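Local structure of tripeptidase (Staphylococcus aureus subsp. aureus, 3RZA) at residues S44-Q47 against P48-E52; G254-T257 against N258-A261; F311-N314 against D315-V319. The protein probably hydrolyses tripeptides as a dimeric metallopeptidase of the M20 family, with zinc and calcium ions bound in the crystal. All blocks are in the same frame, centred on the assembly; numbering follows the deposited sequence.

The three contacts are local turns at separate corners of the chain, met in sequence order. Interaction 1 lies near the start of helix 46-56, where the side chain of Ile46 is about 13 Å from the zinc ion and that of Ser44 about 8 Å from a calcium ion. Interaction 3, where strand 299-312 leads into helix 318-329, has its centre about 33 Å from that of interaction 1. Interaction 2 is a hairpin loop whose centre lies about 52 Å and 54 Å from the centres of interactions 1 and 3; it faces the second subunit. Interaction 1 packs on helix 128-147, whose N-terminal end holds Asp129, a ligand of both the zinc ion (with His98 and Asp186) and a calcium ion (with Glu163 and His366).

Interaction 1: S44-Q47 against P48-E52; sequences STIQ and PILKE
Leu50 N and Lys51 N reach back to Ile46 O (2.9 Å) and Gln47 O (3.0 Å), two consecutive i to i+4 bonds that form early in helix 46-56. The first is nearly straight at the acceptor, with a C=O...N angle of 168°. Pro48 sits one turn after Ser44 and has no N-H; its CD rests 3.1 Å from Ser44 O instead, an arrangement that the first turn of a helix accepts easily. On one flank, Ile46 CG1 meets Leu50 CD1 at 4.1 Å, the two side chains crossing at a slant. Ile49 CD1 lies 3.6 Å from Thr45 O. With CG trans to its own N (chi1 -166°) and a bend at chi2, Gln47 lays OE1 3.1 Å from Pro48 N, which has no hydrogen to share, while NE2 is held by Asn75 O and Glu63 OE1. Lys51 stretches out fully to a salt bridge with Glu63 OE2, so one carboxylate ties both side chains to strand 60-63. Ile46 and Leu50 pack on Lys131 and Leu134 of helix 128-147, and Gln47 and Lys51 lie against Leu77 of strand 77-81.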
ATOM      1  N   SER A  44     -20.686 -11.845 -22.969  1.00 18.16           N
ATOM      2  CA  SER A  44     -21.055 -12.964 -23.867  1.00 20.90           C
ATOM      3  C   SER A  44     -22.495 -13.498 -23.753  1.00 21.04           C
ATOM      4  O   SER A  44     -23.004 -14.069 -24.709  1.00 24.39           O
ATOM      5  CB  SER A  44     -20.083 -14.146 -23.679  1.00 21.93           C
ATOM      6  OG  SER A  44     -20.232 -14.726 -22.422  1.00 24.23           O
ATOM      7  N   THR A  45     -23.131 -13.340 -22.596  1.00 22.21           N
ATOM      8  CA  THR A  45     -24.527 -13.768 -22.414  1.00 21.90           C
ATOM      9  C   THR A  45     -25.535 -12.727 -22.905  1.00 21.07           C
ATOM     10  O   THR A  45     -26.489 -13.071 -23.615  1.00 22.01           O
ATOM     11  CB  THR A  45     -24.815 -14.124 -20.966  1.00 22.93           C
ATOM     12  OG1 THR A  45     -24.020 -15.245 -20.604  1.00 23.11           O
ATOM     13  CG2 THR A  45     -26.265 -14.506 -20.783  1.00 25.19           C
ATOM     14  N   ILE A  46     -25.353 -11.472 -22.512  1.00 20.08           N
ATOM     15  CA  ILE A  46     -26.307 -10.423 -22.905  1.00 18.17           C
ATOM     16  C   ILE A  46     -26.238 -10.086 -24.423  1.00 18.70           C
ATOM     17  O   ILE A  46     -27.274  -9.759 -25.038  1.00 17.98           O
ATOM     18  CB  ILE A  46     -26.155  -9.140 -22.042  1.00 17.08           C
ATOM     19  CG1 ILE A  46     -27.412  -8.278 -22.156  1.00 16.23           C
ATOM     20  CG2 ILE A  46     -24.887  -8.348 -22.433  1.00 15.89           C
ATOM     21  CD1 ILE A  46     -27.409  -7.109 -21.234  1.00 12.47           C
ATOM     22  N   GLN A  47     -25.056 -10.240 -25.028  1.00 17.79           N
ATOM     23  CA  GLN A  47     -24.849  -9.789 -26.399  1.00 17.98           C
ATOM     24  C   GLN A  47     -25.738 -10.460 -27.437  1.00 18.45           C
ATOM     25  O   GLN A  47     -26.411  -9.735 -28.169  1.00 15.73           O
ATOM     26  CB  GLN A  47     -23.364  -9.830 -26.811  1.00 17.95           C
ATOM     27  CG  GLN A  47     -23.053  -9.058 -28.123  1.00 15.89           C
ATOM     28  CD  GLN A  47     -22.857  -9.968 -29.323  1.00 20.57           C
ATOM     29  OE1 GLN A  47     -23.508 -11.012 -29.446  1.00 18.12           O
ATOM     30  NE2 GLN A  47     -21.968  -9.560 -30.233  1.00 15.28           N
ATOM     31  N   PRO A  48     -25.756 -11.828 -27.508  1.00 20.73           N
ATOM     32  CA  PRO A  48     -26.719 -12.489 -28.425  1.00 22.04           C
ATOM     33  C   PRO A  48     -28.211 -12.276 -28.092  1.00 21.28           C
ATOM     34  O   PRO A  48     -29.038 -12.350 -28.995  1.00 23.61           O
ATOM     35  CB  PRO A  48     -26.362 -13.997 -28.313  1.00 23.34           C
ATOM     36  CG  PRO A  48     -25.096 -14.068 -27.584  1.00 25.01           C
ATOM     37  CD  PRO A  48     -24.964 -12.833 -26.771  1.00 22.41           C
ATOM     38  N   ILE A  49     -28.551 -12.045 -26.821  1.00 21.20           N
ATOM     39  CA  ILE A  49     -29.943 -11.690 -26.437  1.00 18.81           C
ATOM     40  C   ILE A  49     -30.356 -10.322 -27.018  1.00 18.58           C
ATOM     41  O   ILE A  49     -31.428 -10.196 -27.610  1.00 18.87           O
ATOM     42  CB  ILE A  49     -30.147 -11.713 -24.903  1.00 18.78           C
ATOM     43  CG1 ILE A  49     -30.013 -13.164 -24.348  1.00 18.38           C
ATOM     44  CG2 ILE A  49     -31.487 -11.149 -24.555  1.00 15.65           C
ATOM     45  CD1 ILE A  49     -29.941 -13.264 -22.793  1.00 15.66           C
ATOM     46  N   LEU A  50     -29.476  -9.330 -26.904  1.00 18.56           N
ATOM     47  CA  LEU A  50     -29.702  -8.027 -27.516  1.00 18.58           C
ATOM     48  C   LEU A  50     -29.763  -8.079 -29.037  1.00 18.04           C
ATOM     49  O   LEU A  50     -30.637  -7.455 -29.628  1.00 17.39           O
ATOM     50  CB  LEU A  50     -28.642  -7.008 -27.083  1.00 18.97           C
ATOM     51  CG  LEU A  50     -28.739  -6.454 -25.678  1.00 18.59           C
ATOM     52  CD1 LEU A  50     -27.464  -5.734 -25.345  1.00 17.06           C
ATOM     53  CD2 LEU A  50     -29.906  -5.517 -25.536  1.00 18.69           C
ATOM     54  N   LYS A  51     -28.831  -8.799 -29.655  1.00 18.89           N
ATOM     55  CA  LYS A  51     -28.821  -8.991 -31.111  1.00 20.36           C
ATOM     56  C   LYS A  51     -30.180  -9.442 -31.634  1.00 21.25           C
ATOM     57  O   LYS A  51     -30.709  -8.819 -32.558  1.00 18.76           O
ATOM     58  CB  LYS A  51     -27.735  -9.990 -31.540  1.00 20.78           C
ATOM     59  CG  LYS A  51     -27.739 -10.318 -33.049  1.00 24.98           C
ATOM     60  CD  LYS A  51     -26.491 -11.079 -33.474  1.00 29.26           C
ATOM     61  CE  LYS A  51     -26.346 -11.065 -34.991  1.00 30.56           C
ATOM     62  NZ  LYS A  51     -25.165 -11.816 -35.453  1.00 29.77           N
ATOM     63  N   GLU A  52     -30.751 -10.484 -31.022  1.00 19.90           N
ATOM     64  CA  GLU A  52     -32.084 -10.986 -31.440  1.00 22.13           C
ATOM     65  C   GLU A  52     -33.217  -9.967 -31.278  1.00 20.77           C
ATOM     66  O   GLU A  52     -34.141  -9.951 -32.090  1.00 19.80           O
ATOM     67  CB  GLU A  52     -32.489 -12.237 -30.659  1.00 21.75           C
ATOM     68  CG  GLU A  52     -31.634 -13.522 -30.865  1.00 27.15           C
ATOM     69  CD  GLU A  52     -31.359 -13.863 -32.307  1.00 25.54           C
ATOM     70  OE1 GLU A  52     -32.279 -13.751 -33.152  1.00 25.26           O
ATOM     71  OE2 GLU A  52     -30.209 -14.242 -32.606  1.00 27.56           O
TER

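Interaction 2: G254-T257 against N258-A261; sequences GSAT and NIVA
Ala256 CB points at the second half of the loop, where Asn258 OD1 meets it at 3.4 Å because chi1 of 69° tucks CG between the two backbone branches, folding the amide back over the turn. The end of Ile259 leads away, and its CG1 is more distant from Ala256 CB at 4.3 Å, a loose apolar contact. Beneath these side chains runs a type I beta turn from Ala256 to Ile259, closed by Ile259 N to Ala256 O at 3.3 Å. This bond is long and bent at the acceptor: the donor stands 63° out of the carbonyl plane. Thr257, at the second position of the turn, directs its CB mainly away from the following residues. Its OG1 nevertheless lies 3.2 Å from Asn258 N, at too poor an angle for a hydrogen bond. The end-to-end directions of 254-257 and 258-261 are 160° apart, nearly antiparallel; at the open end Gly254 CA meets Ala261 CB at 3.9 Å. Asn247 ND2 of the second subunit bonds to both Thr257 O and Ile259 O, and Lys250 NZ of that subunit to Gly254 O, so three carbonyls of the loop are met across the dimer interface. This fits the separate dimerisation domain of M20 peptidases. The turn links antiparallel strands 244-253 and 263-272 at their ends; in the same chain, backbone bonds join Asn258 to Ala215, Val260 to Ala213 and Ala261 to Ala224, at the start of helix 224-234.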
ATOM      1  N   GLY A 254       7.044   0.999   1.068  1.00 20.77           N
ATOM      2  CA  GLY A 254       7.725   0.712   2.297  1.00 23.02           C
ATOM      3  C   GLY A 254       7.222  -0.533   2.981  1.00 25.57           C
ATOM      4  O   GLY A 254       6.029  -0.825   2.952  1.00 28.80           O
ATOM      5  N   SER A 255       8.139  -1.228   3.658  1.00 28.61           N
ATOM      6  CA  SER A 255       7.885  -2.540   4.284  1.00 29.32           C
ATOM      7  C   SER A 255       7.987  -2.553   5.807  1.00 28.26           C
ATOM      8  O   SER A 255       7.400  -3.441   6.446  1.00 29.30           O
ATOM      9  CB  SER A 255       8.891  -3.559   3.742  1.00 31.95           C
ATOM     10  OG  SER A 255      10.230  -3.189   4.088  1.00 36.32           O
ATOM     11  N   ALA A 256       8.776  -1.642   6.398  1.00 23.49           N
ATOM     12  CA  ALA A 256       9.027  -1.700   7.836  1.00 21.03           C
ATOM     13  C   ALA A 256       9.459  -0.349   8.411  1.00 19.82           C
ATOM     14  O   ALA A 256      10.173   0.442   7.749  1.00 21.92           O
ATOM     15  CB  ALA A 256      10.094  -2.818   8.155  1.00 19.94           C
ATOM     16  N   THR A 257       9.057  -0.094   9.648  1.00 19.47           N
ATOM     17  CA  THR A 257       9.379   1.185  10.329  1.00 20.00           C
ATOM     18  C   THR A 257      10.875   1.418  10.525  1.00 19.62           C
ATOM     19  O   THR A 257      11.337   2.556  10.424  1.00 20.46           O
ATOM     20  CB  THR A 257       8.632   1.330  11.668  1.00 19.10           C
ATOM     21  OG1 THR A 257       8.934   0.221  12.517  1.00 22.04           O
ATOM     22  CG2 THR A 257       7.134   1.390  11.414  1.00 20.85           C
ATOM     23  N   ASN A 258      11.628   0.330  10.707  1.00 19.17           N
ATOM     24  CA  ASN A 258      13.080   0.382  10.961  1.00 19.43           C
ATOM     25  C   ASN A 258      13.981   0.344   9.712  1.00 20.02           C
ATOM     26  O   ASN A 258      15.213   0.261   9.855  1.00 17.72           O
ATOM     27  CB  ASN A 258      13.492  -0.734  11.946  1.00 21.24           C
ATOM     28  CG  ASN A 258      13.382  -2.141  11.346  1.00 26.33           C
ATOM     29  OD1 ASN A 258      12.521  -2.408  10.512  1.00 23.87           O
ATOM     30  ND2 ASN A 258      14.243  -3.041  11.797  1.00 29.62           N
ATOM     31  N   ILE A 259      13.378   0.444   8.516  1.00 17.89           N
ATOM     32  CA  ILE A 259      14.106   0.460   7.237  1.00 19.42           C
ATOM     33  C   ILE A 259      13.759   1.728   6.471  1.00 18.18           C
ATOM     34  O   ILE A 259      12.580   2.066   6.350  1.00 20.36           O
ATOM     35  CB  ILE A 259      13.721  -0.808   6.393  1.00 20.42           C
ATOM     36  CG1 ILE A 259      14.173  -2.089   7.111  1.00 25.14           C
ATOM     37  CG2 ILE A 259      14.318  -0.741   4.989  1.00 26.09           C
ATOM     38  CD1 ILE A 259      15.692  -2.178   7.387  1.00 25.04           C
ATOM     39  N   VAL A 260      14.773   2.439   5.962  1.00 20.44           N
ATOM     40  CA  VAL A 260      14.541   3.556   5.034  1.00 18.59           C
ATOM     41  C   VAL A 260      13.907   2.955   3.754  1.00 19.93           C
ATOM     42  O   VAL A 260      14.468   2.021   3.166  1.00 21.98           O
ATOM     43  CB  VAL A 260      15.851   4.379   4.709  1.00 20.58           C
ATOM     44  CG1 VAL A 260      15.566   5.514   3.689  1.00 19.63           C
ATOM     45  CG2 VAL A 260      16.454   4.985   5.969  1.00 15.94           C
ATOM     46  N   ALA A 261      12.707   3.445   3.391  1.00 17.39           N
ATOM     47  CA  ALA A 261      11.917   2.898   2.274  1.00 18.45           C
ATOM     48  C   ALA A 261      12.579   3.215   0.948  1.00 16.81           C
ATOM     49  O   ALA A 261      12.838   4.379   0.659  1.00 18.96           O
ATOM     50  CB  ALA A 261      10.471   3.495   2.288  1.00 16.86           C
TER

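Interaction 3: F311-N314 against D315-V319; sequences FKIN and DNEAV
Lys312 NZ is gripped by two oxygens, Asp315 OD2 in a salt bridge at 2.9 Å and Ile313 O in a hydrogen bond, also 2.9 Å, at the bend of a strand-turn-helix connection. Bends at chi2 and chi4 curl the lysine forward along the chain, toward the turn, and its ammonium meets OD2 from above the carboxylate plane, 43° out of it. Asn314 starts the turn in two ways. Its OD1 accepts Asn316 N at 2.9 Å, an Asx turn whose donor lies in the plane of the side-chain carbonyl; CG trans to the backbone N (chi1 -177°) carries OD1 forward over the next residues. Its backbone O accepts Glu317 N at 3.1 Å, closing a type I beta turn, but there the donor sits well above the carbonyl plane. The two bonds overlap, one spanning Asn314 to Asn316 and the other Asn314 to Glu317, and deliver Glu317 to the N-cap of helix 318-329. Asp315 O is held in addition by Lys321 NZ, one turn into that helix. Strand 194-209 flanks the strand end through Val196, whose backbone bonds to Ile313, and strand 355-359 packs on Ile313 and Val319 through Val356. Ile313 CG2 touches Glu317 CG at 3.8 Å, the two side chains roughly perpendicular, and Val319 CG1 at 3.9 Å.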
ATOM      1  N   PHE A 311     -13.210  16.500 -26.562  1.00 19.51           N
ATOM      2  CA  PHE A 311     -13.879  17.134 -27.688  1.00 19.68           C
ATOM      3  C   PHE A 311     -14.739  18.306 -27.194  1.00 19.32           C
ATOM      4  O   PHE A 311     -14.963  18.488 -25.985  1.00 16.84           O
ATOM      5  CB  PHE A 311     -14.730  16.114 -28.467  1.00 19.63           C
ATOM      6  CG  PHE A 311     -15.948  15.629 -27.717  1.00 21.60           C
ATOM      7  CD1 PHE A 311     -15.857  14.576 -26.816  1.00 25.75           C
ATOM      8  CD2 PHE A 311     -17.198  16.233 -27.905  1.00 24.33           C
ATOM      9  CE1 PHE A 311     -16.977  14.137 -26.113  1.00 20.07           C
ATOM     10  CE2 PHE A 311     -18.318  15.810 -27.192  1.00 19.25           C
ATOM     11  CZ  PHE A 311     -18.207  14.757 -26.304  1.00 23.93           C
ATOM     12  N   LYS A 312     -15.161  19.121 -28.141  1.00 21.89           N
ATOM     13  CA  LYS A 312     -16.106  20.199 -27.898  1.00 22.48           C
ATOM     14  C   LYS A 312     -16.811  20.399 -29.219  1.00 22.03           C
ATOM     15  O   LYS A 312     -16.157  20.713 -30.215  1.00 21.58           O
ATOM     16  CB  LYS A 312     -15.369  21.478 -27.466  1.00 25.13           C
ATOM     17  CG  LYS A 312     -16.261  22.767 -27.244  1.00 29.05           C
ATOM     18  CD  LYS A 312     -17.270  22.612 -26.106  1.00 26.24           C
ATOM     19  CE  LYS A 312     -18.189  23.840 -25.982  1.00 31.83           C
ATOM     20  NZ  LYS A 312     -19.308  23.912 -27.047  1.00 33.66           N
ATOM     21  N   ILE A 313     -18.115  20.145 -29.253  1.00 19.82           N
ATOM     22  CA  ILE A 313     -18.917  20.391 -30.444  1.00 20.33           C
ATOM     23  C   ILE A 313     -19.458  21.830 -30.364  1.00 22.25           C
ATOM     24  O   ILE A 313     -19.974  22.267 -29.322  1.00 23.34           O
ATOM     25  CB  ILE A 313     -20.065  19.380 -30.589  1.00 17.51           C
ATOM     26  CG1 ILE A 313     -19.551  17.924 -30.494  1.00 17.84           C
ATOM     27  CG2 ILE A 313     -20.780  19.607 -31.903  1.00 18.03           C
ATOM     28  CD1 ILE A 313     -18.435  17.574 -31.441  1.00 15.95           C
ATOM     29  N   ASN A 314     -19.281  22.571 -31.448  1.00 23.06           N
ATOM     30  CA  ASN A 314     -19.788  23.930 -31.571  1.00 24.11           C
ATOM     31  C   ASN A 314     -21.309  23.945 -31.304  1.00 22.91           C
ATOM     32  O   ASN A 314     -22.044  23.108 -31.825  1.00 21.39           O
ATOM     33  CB  ASN A 314     -19.440  24.456 -32.975  1.00 23.41           C
ATOM     34  CG  ASN A 314     -19.844  25.890 -33.197  1.00 28.11           C
ATOM     35  OD1 ASN A 314     -21.022  26.260 -33.074  1.00 27.05           O
ATOM     36  ND2 ASN A 314     -18.886  26.696 -33.612  1.00 25.37           N
ATOM     37  N   ASP A 315     -21.766  24.908 -30.507  1.00 25.01           N
ATOM     38  CA  ASP A 315     -23.172  24.948 -30.058  1.00 27.95           C
ATOM     39  C   ASP A 315     -24.207  25.232 -31.163  1.00 28.48           C
ATOM     40  O   ASP A 315     -25.392  25.003 -30.937  1.00 27.99           O
ATOM     41  CB  ASP A 315     -23.355  25.972 -28.928  1.00 31.14           C
ATOM     42  CG  ASP A 315     -22.614  25.576 -27.656  1.00 39.72           C
ATOM     43  OD1 ASP A 315     -23.247  24.943 -26.762  1.00 40.62           O
ATOM     44  OD2 ASP A 315     -21.393  25.880 -27.571  1.00 47.50           O
ATOM     45  N   ASN A 316     -23.758  25.720 -32.335  1.00 26.18           N
ATOM     46  CA  ASN A 316     -24.628  25.936 -33.503  1.00 27.17           C
ATOM     47  C   ASN A 316     -24.745  24.732 -34.451  1.00 25.74           C
ATOM     48  O   ASN A 316     -25.479  24.813 -35.441  1.00 24.15           O
ATOM     49  CB  ASN A 316     -24.144  27.158 -34.296  1.00 28.80           C
ATOM     50  CG  ASN A 316     -23.957  28.372 -33.422  1.00 30.56           C
ATOM     51  OD1 ASN A 316     -22.854  28.898 -33.313  1.00 33.39           O
ATOM     52  ND2 ASN A 316     -25.024  28.785 -32.737  1.00 31.67           N
ATOM     53  N   GLU A 317     -24.033  23.635 -34.156  1.00 22.66           N
ATOM     54  CA  GLU A 317     -24.083  22.430 -34.980  1.00 23.40           C
ATOM     55  C   GLU A 317     -25.441  21.777 -34.896  1.00 22.30           C
ATOM     56  O   GLU A 317     -26.077  21.823 -33.836  1.00 19.43           O
ATOM     57  CB  GLU A 317     -23.039  21.400 -34.540  1.00 24.81           C
ATOM     58  CG  GLU A 317     -21.628  21.716 -34.996  1.00 30.79           C
ATOM     59  CD  GLU A 317     -21.390  21.427 -36.481  1.00 37.45           C
ATOM     60  OE1 GLU A 317     -21.600  20.269 -36.933  1.00 39.12           O
ATOM     61  OE2 GLU A 317     -20.968  22.362 -37.182  1.00 38.72           O
ATOM     62  N   ALA A 318     -25.880  21.202 -36.030  1.00 19.68           N
ATOM     63  CA  ALA A 318     -27.160  20.478 -36.144  1.00 21.42           C
ATOM     64  C   ALA A 318     -27.396  19.484 -35.016  1.00 19.81           C
ATOM     65  O   ALA A 318     -28.492  19.434 -34.452  1.00 21.32           O
ATOM     66  CB  ALA A 318     -27.240  19.743 -37.498  1.00 18.54           C
ATOM     67  N   VAL A 319     -26.360  18.697 -34.694  1.00 18.97           N
ATOM     68  CA  VAL A 319     -26.456  17.686 -33.635  1.00 17.08           C
ATOM     69  C   VAL A 319     -26.832  18.259 -32.253  1.00 17.72           C
ATOM     70  O   VAL A 319     -27.599  17.630 -31.511  1.00 18.71           O
ATOM     71  CB  VAL A 319     -25.163  16.809 -33.545  1.00 17.62           C
ATOM     72  CG1 VAL A 319     -23.930  17.634 -33.120  1.00 15.80           C
ATOM     73  CG2 VAL A 319     -25.384  15.631 -32.623  1.00 13.07           C
TER